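PDB 5IB9: aminopeptidase from Aneurinibacillus sp. AM-1, which probably removes amino acids from the N-termini of peptides, as a zinc-dependent exopeptidase of family M28. Local coordinates for residues Q299-G304 / G344-E349; V303-A308 / P365-Y370; G309-Y314 / F361-V366. One frame throughout, in Å; residues are numbered along the deposited sequence.

Interaction 1: Q299-G304 / G344-E349; sequences QLDMVG and GRSDHE. With ZN (zinc ion), chain C; BES (2-(3-amino-2-hydroxy-4-phenyl-butyrylamino)-4-methyl-pentanoic acid), chain H.
Gln299, next to the end of strand 294-300, lies opposite His348 with their CA atoms 5.7 Å apart. Two residues on, where the chain has left the strand, the gap opens to 7.3 Å between the CA atoms of Asp301 and Ser346. Side chains span it as a polar relay. Ser346 OG donates to Asp301 OD2 at 2.7 Å, on the anti lone pair, the one turned away from OD1. The same OG accepts from Gln299 NE2 at 3.1 Å, and that amide also makes a weak, bent bond to Asp347 OD2. In Gln299, CG is anti to the backbone N (chi1 173°), over toward Ser346 OG, and the chain bends at chi2. Asp347 OD1 is held by Ser279.

Asp301 is the first shell and Ser346 the second. Both carboxylate oxygens of Asp301 grip one zinc, OD1 at 2.1 Å and OD2 at 2.3 Å, and the inhibitor adds its amine N2 and hydroxyl O2. His228 and Asp240 complete this metal site. Next to Ser346, Arg345 meets the inhibitor at several points: its backbone O accepts from BES N1, NE reaches the carboxylate atom O4 at 2.8 Å, and NH2 bonds to that same oxygen. BES C8, from the phenyl ring, lies over one face of the guanidinium.

Gln299 and Asp301 are backbone-bonded to the adjacent strand 358-364. Leu300 points away from the 344-349 segment, its side chain packed against helices 238-256 and 382-400.

Interaction 2: V303-A308 / P365-Y370; sequences VGSKDA and PVEPWY. With BES (2-(3-amino-2-hydroxy-4-phenyl-butyrylamino)-4-methyl-pentanoic acid), chain H.
A short, straight bond from an indole to a carboxylate stands out here: Trp369 NE1 donates to Asp307 OD2 at 2.6 Å with an N-H...O angle of 170°. The oxygen sits in the indole plane and uses its anti lone pair, the carboxylate itself being turned 62° from the ring. Two loops of the M28 peptidase domain meet in this way, each with a type I beta turn, Ser305 to Ala308 on one side and Glu367 to Tyr370 on the other. The first also contains an ST turn, in which Ser305 OG accepts from Asp307 N. Asp307 is held from its other oxygen too, OD1 forming a salt bridge with Lys306 NZ, while Lys379 adds a cation-pi contact to Trp369.

The backbones also meet: Glu367 CA lies 3.4 Å from Asp307 O in a CA-H...O contact. Glu367 puts CG in the crowded position between its backbone N and carbonyl carbon (chi1 68°), and a bend at chi2 follows; its carboxylate end packs on Ser305 CB, and OE1 touches Ala308 CB. A water joins the loops, 2.7 Å from Ser305 OG and donating to Glu367 OE2 at 2.9 Å. Asn239 holds that OE2 as well. Glu367 N is buried by the contact without a partner in the model.

The 365-370 loop also carries two pocket residues, Val366 and Tyr370. Val366 CG1 meets the inhibitor's phenyl ring at C10, 3.6 Å away. BES C9, a rim atom of the same phenyl, lies over one face of the Tyr370 ring, and Tyr370 OH donates to BES O3 at 3.0 Å.

Interaction 3: G309-Y314 / F361-V366; sequences GDLIMY and FIHAPV. With BES (2-(3-amino-2-hydroxy-4-phenyl-butyrylamino)-4-methyl-pentanoic acid), chain H.
Ile312 and Ile362 form the close-knit middle of this strand pair. Theirs is an antiparallel hydrogen-bonded pair, with Ile312 N giving to Ile362 O at 2.9 Å and a longer return bond of 3.3 Å from Ile362 N to Ile312 O. On the side-chain face they share with Ala364, Ile312 CG2 touches the CB of Ala364, and Tyr314 CD2 comes obliquely to 3.5 Å from Ile362 CG2. The other face carries Leu311, His363, Met313 and Phe361. Leu311 CD1 sits over the His363 ring, 4.2 Å from its centroid, a CH-pi contact. Beyond it Met313 and Phe361 run side by side, Met313 CG against Phe361 CE1 at 3.6 Å, with the sulfur completing an oblique Met-aromatic contact. Helices 382-400 and 322-334 lie against this face.

The pairing belongs to the sheet of the M28 peptidase domain: strand 358-364 runs antiparallel to 310-315 on one flank and parallel to 294-300 on the other. The two strand axes are strongly twisted, 134° between their directions. Ile362 CG1 is anti to its backbone N (chi1 -179°), and the chain continues to CD1, which meets the phenyl carbon C11 of the inhibitor at 3.6 Å.

Toward solvent the side-chain packing thins: Asp310 and Pro365 are exposed, though Ala364 N bonds to Asp310 O, with the donor above the carbonyl plane. Past it, Gly309 N reaches Pro365 O at 2.8 Å, just beyond the cis peptide before Pro365.

Overall arrangement
The three contacts sit in the M28 peptidase domain and converge on the inhibitor, which each touches. Their first segments follow one another along the chain, 299-304, 303-308 and 309-314; the second segments come later as 344-349, 361-366 and 365-370. Interactions 1 and 2 share Val303 and Gly304, and their centres are about 13 Å apart. Interactions 2 and 3 share Pro365 and Val366, with centres about 9 Å apart. Between interactions 1 and 3 the centres are about 10 Å apart. Strand 358-364 lies between strands 294-300 and 310-315, tying the metal-binding end of the sheet in interaction 1 to the loops of interaction 2, of which 365-370 lines the pocket.

Interaction 1: Q299-G304 / G344-E349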
loop_
_atom_site.group_PDB
_atom_site.type_symbol
_atom_site.label_atom_id
_atom_site.label_comp_id
_atom_site.label_asym_id
_atom_site.label_seq_id
_atom_site.Cartn_x
_atom_site.Cartn_y
_atom_site.Cartn_z
ATOM N N GLN A 299 19.109 10.492 3.508
ATOM C CA GLN A 299 18.485 9.998 4.739
ATOM C C GLN A 299 19.351 10.199 5.986
ATOM O O GLN A 299 20.549 9.881 5.939
ATOM C CB GLN A 299 18.155 8.512 4.585
ATOM C CG GLN A 299 17.645 7.883 5.904
ATOM C CD GLN A 299 16.219 8.350 6.312
ATOM O OE1 GLN A 299 15.582 9.098 5.632
ATOM N NE2 GLN A 299 15.684 7.819 7.396
ATOM N N LEU A 300 18.812 10.887 6.988
ATOM C CA LEU A 300 19.623 11.195 8.231
ATOM C C LEU A 300 19.037 10.334 9.343
ATOM O O LEU A 300 17.884 10.486 9.746
ATOM C CB LEU A 300 19.355 12.689 8.551
ATOM C CG LEU A 300 19.804 13.714 7.477
ATOM C CD1 LEU A 300 19.128 14.984 7.768
ATOM C CD2 LEU A 300 21.307 13.976 7.870
ATOM N N ASP A 301 19.855 9.372 9.785
ATOM C CA ASP A 301 19.379 8.447 10.899
ATOM C C ASP A 301 20.608 8.163 11.762
ATOM O O ASP A 301 21.569 7.560 11.261
ATOM C CB ASP A 301 18.888 7.202 10.233
ATOM C CG ASP A 301 17.973 6.304 11.146
ATOM O OD1 ASP A 301 17.907 6.596 12.347
ATOM O OD2 ASP A 301 17.215 5.419 10.695
ATOM N N MET A 302 20.493 8.544 13.021
ATOM C CA MET A 302 21.543 8.441 14.024
ATOM C C MET A 302 22.765 9.266 13.700
ATOM O O MET A 302 23.758 8.744 13.294
ATOM C CB MET A 302 21.853 6.969 14.265
ATOM C CG MET A 302 20.706 6.349 14.865
ATOM S SD MET A 302 20.741 4.532 15.077
ATOM C CE MET A 302 22.226 4.314 16.028
ATOM N N VAL A 303 22.633 10.568 13.910
ATOM C CA VAL A 303 23.638 11.501 13.457
ATOM C C VAL A 303 24.086 12.495 14.551
ATOM O O VAL A 303 24.628 13.559 14.267
ATOM C CB VAL A 303 23.157 12.353 12.242
ATOM C CG1 VAL A 303 23.043 11.410 10.999
ATOM C CG2 VAL A 303 21.745 13.048 12.505
ATOM N N GLY A 304 23.825 12.096 15.807
ATOM C CA GLY A 304 24.259 12.981 16.939
ATOM C C GLY A 304 24.887 12.326 18.142
ATOM O O GLY A 304 25.082 13.082 19.084
ATOM N N GLY A 344 21.294 -1.132 4.367
ATOM C CA GLY A 344 19.870 -0.769 4.229
ATOM C C GLY A 344 19.381 -0.292 5.618
ATOM O O GLY A 344 20.068 0.477 6.311
ATOM N N ARG A 345 18.228 -0.785 6.031
ATOM C CA ARG A 345 17.713 -0.665 7.397
ATOM C C ARG A 345 17.229 0.744 7.740
ATOM O O ARG A 345 17.175 1.115 8.946
ATOM C CB ARG A 345 18.731 -1.096 8.507
ATOM C CG ARG A 345 19.280 -2.527 8.341
ATOM C CD ARG A 345 20.545 -2.769 9.280
ATOM N NE ARG A 345 20.221 -2.629 10.700
ATOM C CZ ARG A 345 21.091 -2.769 11.696
ATOM N NH1 ARG A 345 22.353 -3.109 11.441
ATOM N NH2 ARG A 345 20.694 -2.596 12.952
ATOM N N SER A 346 16.998 1.587 6.703
ATOM C CA SER A 346 16.431 2.977 7.006
ATOM C C SER A 346 15.719 3.404 5.725
ATOM O O SER A 346 15.669 2.687 4.757
ATOM C CB SER A 346 17.515 3.952 7.469
ATOM O OG SER A 346 16.908 5.083 8.081
ATOM N N ASP A 347 15.118 4.575 5.791
ATOM C CA ASP A 347 14.177 5.034 4.741
ATOM C C ASP A 347 14.807 5.272 3.367
ATOM O O ASP A 347 14.039 5.257 2.392
ATOM C CB ASP A 347 13.467 6.317 5.212
ATOM C CG ASP A 347 12.639 6.068 6.485
ATOM O OD1 ASP A 347 11.738 5.204 6.442
ATOM O OD2 ASP A 347 12.985 6.722 7.517
ATOM N N HIS A 348 16.138 5.317 3.264
ATOM C CA HIS A 348 16.744 5.412 1.918
ATOM C C HIS A 348 16.388 4.196 1.080
ATOM O O HIS A 348 16.330 4.309 -0.148
ATOM C CB HIS A 348 18.241 5.630 1.973
ATOM C CG HIS A 348 18.969 4.543 2.707
ATOM N ND1 HIS A 348 18.660 4.139 4.006
ATOM C CD2 HIS A 348 20.036 3.826 2.300
ATOM C CE1 HIS A 348 19.510 3.146 4.334
ATOM N NE2 HIS A 348 20.367 2.970 3.321
ATOM N N GLU A 349 16.130 3.044 1.704
ATOM C CA GLU A 349 15.735 1.827 0.945
ATOM C C GLU A 349 14.455 2.020 0.166
ATOM O O GLU A 349 14.259 1.372 -0.864
ATOM C CB GLU A 349 15.545 0.723 1.942
ATOM C CG GLU A 349 15.501 -0.695 1.285
ATOM C CD GLU A 349 15.658 -1.763 2.378
ATOM O OE1 GLU A 349 16.627 -1.761 3.197
ATOM O OE2 GLU A 349 14.790 -2.594 2.441
HETATM ZN ZN ZN C . 16.595 5.042 12.887
HETATM N N2 BES H . 18.636 3.528 12.511
HETATM C C1 BES H . 18.198 2.138 12.391
HETATM C C6 BES H . 19.025 1.470 11.295
HETATM C C7 BES H . 20.502 1.200 11.562
HETATM C C8 BES H . 20.992 0.775 12.822
HETATM C C12 BES H . 21.400 1.349 10.482
HETATM C C9 BES H . 22.368 0.507 12.980
HETATM C C11 BES H . 22.789 1.085 10.644
HETATM C C10 BES H . 23.260 0.671 11.900
HETATM C C2 BES H . 16.699 2.087 12.071
HETATM O O2 BES H . 16.183 3.024 13.014
HETATM C C3 BES H . 16.264 0.704 12.416
HETATM O O3 BES H . 16.311 0.367 13.594
HETATM N N1 BES H . 15.950 -0.081 11.444
HETATM C C4 BES H . 15.597 -1.474 11.735
HETATM C C13 BES H . 15.292 -2.051 10.363
HETATM C C14 BES H . 14.092 -1.409 9.658
HETATM C C15 BES H . 13.916 -2.236 8.391
HETATM C C16 BES H . 12.815 -1.331 10.497
HETATM C C5 BES H . 16.768 -2.303 12.248
HETATM O O1 BES H . 16.525 -3.398 12.836
HETATM O O4 BES H . 17.951 -1.948 12.095
#

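Interaction 2: V303-A308 / P365-Y370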
loop_
_atom_site.group_PDB
_atom_site.type_symbol
_atom_site.label_atom_id
_atom_site.label_comp_id
_atom_site.label_asym_id
_atom_site.label_seq_id
_atom_site.Cartn_x
_atom_site.Cartn_y
_atom_site.Cartn_z
ATOM N N VAL A 303 22.633 10.568 13.910
ATOM C CA VAL A 303 23.638 11.501 13.457
ATOM C C VAL A 303 24.086 12.495 14.551
ATOM O O VAL A 303 24.628 13.559 14.267
ATOM C CB VAL A 303 23.157 12.353 12.242
ATOM C CG1 VAL A 303 23.043 11.410 10.999
ATOM C CG2 VAL A 303 21.745 13.048 12.505
ATOM N N GLY A 304 23.825 12.096 15.807
ATOM C CA GLY A 304 24.259 12.981 16.939
ATOM C C GLY A 304 24.887 12.326 18.142
ATOM O O GLY A 304 25.082 13.082 19.084
ATOM N N SER A 305 25.220 11.028 18.138
ATOM C CA SER A 305 25.719 10.367 19.415
ATOM C C SER A 305 27.218 10.568 19.668
ATOM O O SER A 305 28.043 10.133 18.837
ATOM C CB SER A 305 25.438 8.862 19.346
ATOM O OG SER A 305 25.890 8.283 20.634
ATOM N N LYS A 306 27.527 11.026 20.909
ATOM C CA LYS A 306 28.939 11.183 21.356
ATOM C C LYS A 306 29.585 9.778 21.396
ATOM O O LYS A 306 30.832 9.632 21.329
ATOM C CB LYS A 306 28.936 11.846 22.746
ATOM C CG LYS A 306 28.550 10.936 23.851
ATOM C CD LYS A 306 28.482 11.751 25.225
ATOM C CE LYS A 306 28.554 10.709 26.419
ATOM N NZ LYS A 306 29.757 9.720 26.368
ATOM N N ASP A 307 28.815 8.723 21.557
ATOM C CA ASP A 307 29.346 7.396 21.702
ATOM C C ASP A 307 29.358 6.489 20.466
ATOM O O ASP A 307 29.497 5.260 20.565
ATOM C CB ASP A 307 28.514 6.732 22.798
ATOM C CG ASP A 307 28.760 7.323 24.177
ATOM O OD1 ASP A 307 29.865 7.901 24.458
ATOM O OD2 ASP A 307 27.824 7.203 24.991
ATOM N N ALA A 308 29.092 7.077 19.287
ATOM C CA ALA A 308 29.199 6.349 18.038
ATOM C C ALA A 308 30.449 6.786 17.366
ATOM O O ALA A 308 31.079 7.769 17.764
ATOM C CB ALA A 308 27.980 6.776 17.129
ATOM N N PRO A 365 30.875 2.714 13.776
ATOM C CA PRO A 365 29.883 1.841 14.384
ATOM C C PRO A 365 28.984 2.626 15.383
ATOM O O PRO A 365 29.412 3.622 16.045
ATOM C CB PRO A 365 30.760 0.759 15.100
ATOM C CG PRO A 365 32.023 1.483 15.357
ATOM C CD PRO A 365 32.258 2.369 14.157
ATOM N N VAL A 366 27.768 2.133 15.483
ATOM C CA VAL A 366 26.755 2.805 16.271
ATOM C C VAL A 366 27.045 2.627 17.770
ATOM O O VAL A 366 27.745 1.691 18.207
ATOM C CB VAL A 366 25.318 2.382 15.976
ATOM C CG1 VAL A 366 25.003 2.530 14.421
ATOM C CG2 VAL A 366 24.979 0.943 16.470
ATOM N N GLU A 367 26.490 3.514 18.557
ATOM C CA GLU A 367 26.650 3.503 20.026
ATOM C C GLU A 367 25.985 2.276 20.662
ATOM O O GLU A 367 25.139 1.582 20.068
ATOM C CB GLU A 367 26.001 4.769 20.520
ATOM C CG GLU A 367 24.467 4.713 20.307
ATOM C CD GLU A 367 24.042 5.492 19.094
ATOM O OE1 GLU A 367 24.765 5.526 18.080
ATOM O OE2 GLU A 367 22.974 6.198 19.200
ATOM N N PRO A 368 26.338 1.987 21.923
ATOM C CA PRO A 368 25.694 0.872 22.611
ATOM C C PRO A 368 24.229 1.095 22.997
ATOM O O PRO A 368 23.530 0.114 23.342
ATOM C CB PRO A 368 26.493 0.775 23.911
ATOM C CG PRO A 368 27.745 1.499 23.656
ATOM C CD PRO A 368 27.396 2.616 22.686
ATOM N N TRP A 369 23.765 2.356 22.880
ATOM C CA TRP A 369 22.466 2.808 23.439
ATOM C C TRP A 369 21.308 2.674 22.443
ATOM O O TRP A 369 20.141 2.819 22.819
ATOM C CB TRP A 369 22.570 4.244 23.915
ATOM C CG TRP A 369 23.870 4.587 24.554
ATOM C CD1 TRP A 369 24.682 5.617 24.240
ATOM C CD2 TRP A 369 24.506 3.861 25.624
ATOM N NE1 TRP A 369 25.782 5.644 25.067
ATOM C CE2 TRP A 369 25.706 4.549 25.906
ATOM C CE3 TRP A 369 24.140 2.729 26.369
ATOM C CZ2 TRP A 369 26.601 4.136 26.907
ATOM C CZ3 TRP A 369 25.051 2.275 27.353
ATOM C CH2 TRP A 369 26.267 3.008 27.598
ATOM N N TYR A 370 21.651 2.280 21.211
ATOM C CA TYR A 370 20.738 2.073 20.154
ATOM C C TYR A 370 19.556 1.133 20.546
ATOM O O TYR A 370 19.814 0.046 20.996
ATOM C CB TYR A 370 21.648 1.429 19.087
ATOM C CG TYR A 370 20.923 0.854 17.926
ATOM C CD1 TYR A 370 20.110 1.636 17.172
ATOM C CD2 TYR A 370 21.100 -0.478 17.564
ATOM C CE1 TYR A 370 19.425 1.117 16.073
ATOM C CE2 TYR A 370 20.429 -1.011 16.469
ATOM C CZ TYR A 370 19.572 -0.196 15.747
ATOM O OH TYR A 370 18.898 -0.720 14.649
HETATM N N2 BES H . 18.636 3.528 12.511
HETATM C C1 BES H . 18.198 2.138 12.391
HETATM C C6 BES H . 19.025 1.470 11.295
HETATM C C7 BES H . 20.502 1.200 11.562
HETATM C C8 BES H . 20.992 0.775 12.822
HETATM C C12 BES H . 21.400 1.349 10.482
HETATM C C9 BES H . 22.368 0.507 12.980
HETATM C C11 BES H . 22.789 1.085 10.644
HETATM C C10 BES H . 23.260 0.671 11.900
HETATM C C2 BES H . 16.699 2.087 12.071
HETATM O O2 BES H . 16.183 3.024 13.014
HETATM C C3 BES H . 16.264 0.704 12.416
HETATM O O3 BES H . 16.311 0.367 13.594
HETATM N N1 BES H . 15.950 -0.081 11.444
HETATM C C4 BES H . 15.597 -1.474 11.735
HETATM C C13 BES H . 15.292 -2.051 10.363
HETATM C C14 BES H . 14.092 -1.409 9.658
HETATM C C15 BES H . 13.916 -2.236 8.391
HETATM C C16 BES H . 12.815 -1.331 10.497
HETATM C C5 BES H . 16.768 -2.303 12.248
HETATM O O1 BES H . 16.525 -3.398 12.836
HETATM O O4 BES H . 17.951 -1.948 12.095
HETATM O O HOH W 1 23.426 7.689 21.676
HETATM O O HOH W 2 31.001 2.526 19.052
#

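Interaction 3: G309-Y314 / F361-V366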
loop_
_atom_site.group_PDB
_atom_site.type_symbol
_atom_site.label_atom_id
_atom_site.label_comp_id
_atom_site.label_asym_id
_atom_site.label_seq_id
_atom_site.Cartn_x
_atom_site.Cartn_y
_atom_site.Cartn_z
ATOM N N GLY A 309 30.716 6.127 16.241
ATOM C CA GLY A 309 31.886 6.473 15.483
ATOM C C GLY A 309 31.838 7.553 14.441
ATOM O O GLY A 309 31.163 8.579 14.656
ATOM N N ASP A 310 32.652 7.385 13.391
ATOM C CA ASP A 310 32.803 8.489 12.441
ATOM C C ASP A 310 31.595 8.400 11.462
ATOM O O ASP A 310 31.020 7.363 11.282
ATOM C CB ASP A 310 34.055 8.347 11.555
ATOM C CG ASP A 310 35.374 8.263 12.362
ATOM O OD1 ASP A 310 36.284 7.497 11.923
ATOM O OD2 ASP A 310 35.475 8.970 13.379
ATOM N N LEU A 311 31.343 9.508 10.812
ATOM C CA LEU A 311 30.260 9.542 9.787
ATOM C C LEU A 311 30.577 8.580 8.615
ATOM O O LEU A 311 31.744 8.539 8.150
ATOM C CB LEU A 311 30.138 11.020 9.330
ATOM C CG LEU A 311 28.880 11.350 8.528
ATOM C CD1 LEU A 311 27.660 11.079 9.297
ATOM C CD2 LEU A 311 29.071 12.796 8.036
ATOM N N ILE A 312 29.552 7.945 8.059
ATOM C CA ILE A 312 29.730 7.158 6.858
ATOM C C ILE A 312 28.477 7.348 6.019
ATOM O O ILE A 312 27.396 7.686 6.560
ATOM C CB ILE A 312 29.972 5.667 7.205
ATOM C CG1 ILE A 312 30.273 4.813 5.936
ATOM C CG2 ILE A 312 28.831 5.127 7.984
ATOM C CD1 ILE A 312 31.058 3.551 6.332
ATOM N N MET A 313 28.599 7.071 4.731
ATOM C CA MET A 313 27.376 7.078 3.883
ATOM C C MET A 313 27.083 5.649 3.466
ATOM O O MET A 313 27.948 5.023 2.910
ATOM C CB MET A 313 27.673 7.833 2.628
ATOM C CG MET A 313 28.077 9.264 2.886
ATOM S SD MET A 313 28.487 10.257 1.428
ATOM C CE MET A 313 30.014 9.418 0.862
ATOM N N TYR A 314 25.851 5.155 3.634
ATOM C CA TYR A 314 25.545 3.799 3.229
ATOM C C TYR A 314 24.564 3.807 2.065
ATOM O O TYR A 314 23.563 4.529 2.040
ATOM C CB TYR A 314 24.869 3.054 4.357
ATOM C CG TYR A 314 25.796 2.535 5.446
ATOM C CD1 TYR A 314 26.946 1.850 5.140
ATOM C CD2 TYR A 314 25.496 2.793 6.756
ATOM C CE1 TYR A 314 27.804 1.393 6.209
ATOM C CE2 TYR A 314 26.360 2.333 7.857
ATOM C CZ TYR A 314 27.457 1.614 7.522
ATOM O OH TYR A 314 28.336 1.187 8.528
ATOM N N PHE A 361 23.101 8.678 5.901
ATOM C CA PHE A 361 24.209 9.337 6.713
ATOM C C PHE A 361 24.027 8.989 8.175
ATOM O O PHE A 361 22.931 9.224 8.705
ATOM C CB PHE A 361 24.191 10.888 6.526
ATOM C CG PHE A 361 24.515 11.303 5.109
ATOM C CD1 PHE A 361 25.768 11.819 4.833
ATOM C CD2 PHE A 361 23.614 11.131 4.058
ATOM C CE1 PHE A 361 26.158 12.193 3.521
ATOM C CE2 PHE A 361 24.007 11.509 2.717
ATOM C CZ PHE A 361 25.258 11.998 2.460
ATOM N N ILE A 362 25.054 8.357 8.775
ATOM C CA ILE A 362 24.944 7.768 10.152
ATOM C C ILE A 362 26.349 7.693 10.689
ATOM O O ILE A 362 27.325 7.627 9.900
ATOM C CB ILE A 362 24.363 6.371 10.041
ATOM C CG1 ILE A 362 24.202 5.746 11.449
ATOM C CG2 ILE A 362 25.111 5.460 9.054
ATOM C CD1 ILE A 362 23.181 4.530 11.425
ATOM N N HIS A 363 26.450 7.806 12.036
ATOM C CA HIS A 363 27.780 7.592 12.644
ATOM C C HIS A 363 27.909 6.089 12.967
ATOM O O HIS A 363 27.077 5.530 13.617
ATOM C CB HIS A 363 27.955 8.388 13.878
ATOM C CG HIS A 363 27.901 9.866 13.660
ATOM N ND1 HIS A 363 28.913 10.626 13.131
ATOM C CD2 HIS A 363 26.885 10.725 13.928
ATOM C CE1 HIS A 363 28.521 11.904 13.052
ATOM N NE2 HIS A 363 27.299 11.971 13.555
ATOM N N ALA A 364 29.014 5.494 12.465
ATOM C CA ALA A 364 29.203 4.025 12.568
ATOM C C ALA A 364 30.665 3.761 12.956
ATOM O O ALA A 364 31.566 4.506 12.643
ATOM C CB ALA A 364 28.880 3.352 11.223
ATOM N N PRO A 365 30.875 2.714 13.776
ATOM C CA PRO A 365 29.883 1.841 14.384
ATOM C C PRO A 365 28.984 2.626 15.383
ATOM O O PRO A 365 29.412 3.622 16.045
ATOM C CB PRO A 365 30.760 0.759 15.100
ATOM C CG PRO A 365 32.023 1.483 15.357
ATOM C CD PRO A 365 32.258 2.369 14.157
ATOM N N VAL A 366 27.768 2.133 15.483
ATOM C CA VAL A 366 26.755 2.805 16.271
ATOM C C VAL A 366 27.045 2.627 17.770
ATOM O O VAL A 366 27.745 1.691 18.207
ATOM C CB VAL A 366 25.318 2.382 15.976
ATOM C CG1 VAL A 366 25.003 2.530 14.421
ATOM C CG2 VAL A 366 24.979 0.943 16.470
HETATM N N2 BES H . 18.636 3.528 12.511
HETATM C C1 BES H . 18.198 2.138 12.391
HETATM C C6 BES H . 19.025 1.470 11.295
HETATM C C7 BES H . 20.502 1.200 11.562
HETATM C C8 BES H . 20.992 0.775 12.822
HETATM C C12 BES H . 21.400 1.349 10.482
HETATM C C9 BES H . 22.368 0.507 12.980
HETATM C C11 BES H . 22.789 1.085 10.644
HETATM C C10 BES H . 23.260 0.671 11.900
HETATM C C2 BES H . 16.699 2.087 12.071
HETATM O O2 BES H . 16.183 3.024 13.014
HETATM C C3 BES H . 16.264 0.704 12.416
HETATM O O3 BES H . 16.311 0.367 13.594
HETATM N N1 BES H . 15.950 -0.081 11.444
HETATM C C4 BES H . 15.597 -1.474 11.735
HETATM C C13 BES H . 15.292 -2.051 10.363
HETATM C C14 BES H . 14.092 -1.409 9.658
HETATM C C15 BES H . 13.916 -2.236 8.391
HETATM C C16 BES H . 12.815 -1.331 10.497
HETATM C C5 BES H . 16.768 -2.303 12.248
HETATM O O1 BES H . 16.525 -3.398 12.836
HETATM O O4 BES H . 17.951 -1.948 12.095
#